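Local coordinates for protein alanine glyoxylate transaminase (Thermococcus litoralis, PDB 2ZC0) that probably transfers the amino group of alanine to glyoxylate, using pyridoxal 5'-phosphate as its cofactor, at residues Leu210-Asp214 against Val228-Ala232. Residue numbers count along the deposited sequence, not the author numbering.
Sequences LIIED and VPLKA. With PMP (4'-deoxy-4'-aminopyridoxal-5'-phosphate), chain F.
In the large mixed sheet of this class-I (fold type I) aminotransferase, strand 210-214 runs between parallel strands 175-180 and 239-244, and the crossover leading to the latter folds back over one face of it. Glu213 has the largest share of the buried surface, followed by Leu230. Its CB points toward the 228-232 segment, and with chi1 and chi2 both t the Glu213 side chain extends straight off the sheet to present its carboxylate to two consecutive amides: Leu230 N donates to Glu213 OE1 at 2.7 Å and Lys231 N to Glu213 OE2 at 2.8 Å. Both amides are open to it because the chain turns here: Pro229 is extended (phi/psi -60/155), Leu230 (-62/-33) and Lys231 (-61/-30) have helix-like backbone angles as the chain enters a short 3-10 segment at 231-232, and Ala232 N closes the turn on Pro229 O at 3.1 Å. The CA atoms of Glu213 and Leu230 lie 7.2 Å apart. Leu230 (chi1 m, chi2 t) also faces the strand; its CD1 meets Ile211 CG2 at 4.0 Å, beside helix 194-207. Lys231 sends its amino group away to Val239 O, Asp234 and Glu261. Strand alternation turns Ile212 away, while at the strand's end Asp214 holds the cofactor, OD1 lying 2.7 Å from PMP N1.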
loop_
_atom_site.group_PDB
_atom_site.type_symbol
_atom_site.label_atom_id
_atom_site.label_comp_id
_atom_site.label_asym_id
_atom_site.label_seq_id
_atom_site.Cartn_x
_atom_site.Cartn_y
_atom_site.Cartn_z
ATOM N N LEU A 210 -16.744 -13.728 -0.248
ATOM C CA LEU A 210 -17.745 -12.833 -0.810
ATOM C C LEU A 210 -17.716 -13.089 -2.304
ATOM O O LEU A 210 -16.689 -13.507 -2.843
ATOM C CB LEU A 210 -17.382 -11.376 -0.504
ATOM C CG LEU A 210 -18.237 -10.603 0.517
ATOM C CD1 LEU A 210 -18.629 -11.467 1.702
ATOM C CD2 LEU A 210 -17.451 -9.399 0.963
ATOM N N ILE A 211 -18.844 -12.861 -2.966
ATOM C CA ILE A 211 -18.966 -13.068 -4.407
ATOM C C ILE A 211 -19.497 -11.811 -5.046
ATOM O O ILE A 211 -20.538 -11.316 -4.639
ATOM C CB ILE A 211 -20.000 -14.206 -4.731
ATOM C CG1 ILE A 211 -19.475 -15.557 -4.270
ATOM C CG2 ILE A 211 -20.333 -14.211 -6.216
ATOM C CD1 ILE A 211 -20.552 -16.657 -4.285
ATOM N N ILE A 212 -18.781 -11.297 -6.036
ATOM C CA ILE A 212 -19.222 -10.114 -6.776
ATOM C C ILE A 212 -19.791 -10.658 -8.085
ATOM O O ILE A 212 -19.039 -11.149 -8.927
ATOM C CB ILE A 212 -18.054 -9.178 -7.135
ATOM C CG1 ILE A 212 -17.408 -8.613 -5.862
ATOM C CG2 ILE A 212 -18.554 -8.090 -8.050
ATOM C CD1 ILE A 212 -16.294 -7.635 -6.152
ATOM N N GLU A 213 -21.108 -10.566 -8.243
ATOM C CA GLU A 213 -21.817 -11.059 -9.421
ATOM C C GLU A 213 -22.039 -9.974 -10.471
ATOM O O GLU A 213 -22.738 -8.992 -10.220
ATOM C CB GLU A 213 -23.177 -11.661 -8.988
ATOM C CG GLU A 213 -24.108 -12.124 -10.124
ATOM C CD GLU A 213 -25.333 -12.923 -9.634
ATOM O OE1 GLU A 213 -25.819 -13.783 -10.399
ATOM O OE2 GLU A 213 -25.811 -12.691 -8.505
ATOM N N ASP A 214 -21.459 -10.173 -11.651
ATOM C CA ASP A 214 -21.588 -9.229 -12.753
ATOM C C ASP A 214 -22.815 -9.622 -13.576
ATOM O O ASP A 214 -22.837 -10.675 -14.200
ATOM C CB ASP A 214 -20.316 -9.275 -13.597
ATOM C CG ASP A 214 -20.187 -8.104 -14.538
ATOM O OD1 ASP A 214 -19.039 -7.697 -14.788
ATOM O OD2 ASP A 214 -21.202 -7.600 -15.047
ATOM N N VAL A 228 -31.925 -17.653 -12.412
ATOM C CA VAL A 228 -31.944 -16.504 -11.537
ATOM C C VAL A 228 -30.538 -16.170 -11.061
ATOM O O VAL A 228 -29.664 -17.043 -10.974
ATOM C CB VAL A 228 -32.870 -16.742 -10.314
ATOM C CG1 VAL A 228 -34.240 -17.202 -10.789
ATOM C CG2 VAL A 228 -32.260 -17.765 -9.380
ATOM N N PRO A 229 -30.294 -14.882 -10.778
ATOM C CA PRO A 229 -28.996 -14.397 -10.303
ATOM C C PRO A 229 -28.641 -15.076 -8.994
ATOM O O PRO A 229 -29.525 -15.527 -8.262
ATOM C CB PRO A 229 -29.243 -12.910 -10.107
ATOM C CG PRO A 229 -30.250 -12.593 -11.168
ATOM C CD PRO A 229 -31.199 -13.756 -11.082
ATOM N N LEU A 230 -27.348 -15.160 -8.703
ATOM C CA LEU A 230 -26.902 -15.752 -7.447
ATOM C C LEU A 230 -27.465 -14.901 -6.311
ATOM O O LEU A 230 -27.792 -15.410 -5.244
ATOM C CB LEU A 230 -25.381 -15.758 -7.368
ATOM C CG LEU A 230 -24.581 -16.454 -8.473
ATOM C CD1 LEU A 230 -23.132 -15.987 -8.426
ATOM C CD2 LEU A 230 -24.664 -17.977 -8.294
ATOM N N LYS A 231 -27.595 -13.602 -6.545
ATOM C CA LYS A 231 -28.104 -12.726 -5.506
ATOM C C LYS A 231 -29.519 -13.088 -5.057
ATOM O O LYS A 231 -29.881 -12.865 -3.898
ATOM C CB LYS A 231 -28.066 -11.265 -5.961
ATOM C CG LYS A 231 -28.372 -10.284 -4.838
ATOM C CD LYS A 231 -27.423 -10.506 -3.679
ATOM C CE LYS A 231 -27.630 -9.502 -2.555
ATOM N NZ LYS A 231 -26.794 -9.895 -1.373
ATOM N N ALA A 232 -30.316 -13.652 -5.964
ATOM C CA ALA A 232 -31.691 -14.038 -5.637
ATOM C C ALA A 232 -31.684 -15.290 -4.765
ATOM O O ALA A 232 -32.694 -15.655 -4.162
ATOM C CB ALA A 232 -32.484 -14.285 -6.915
HETATM N N1 PMP F . -19.115 -6.183 -17.016
HETATM C C2 PMP F . -18.920 -6.895 -18.150
HETATM C C2A PMP F . -18.780 -8.411 -17.997
HETATM C C3 PMP F . -18.858 -6.261 -19.419
HETATM O O3 PMP F . -18.654 -7.024 -20.561
HETATM C C4 PMP F . -18.998 -4.824 -19.488
HETATM C C4A PMP F . -18.931 -4.143 -20.868
HETATM N N4A PMP F . -17.817 -3.204 -21.000
HETATM C C5 PMP F . -19.215 -4.064 -18.163
HETATM C C6 PMP F . -19.262 -4.802 -16.956
HETATM C C5A PMP F . -19.382 -2.534 -18.096
HETATM O O4P PMP F . -20.321 -2.259 -18.615
HETATM P P PMP F . -20.603 -0.614 -18.514
HETATM O O1P PMP F . -22.084 -0.024 -17.489
HETATM O O2P PMP F . -20.947 -0.070 -20.314
HETATM O O3P PMP F . -19.171 0.322 -17.910
#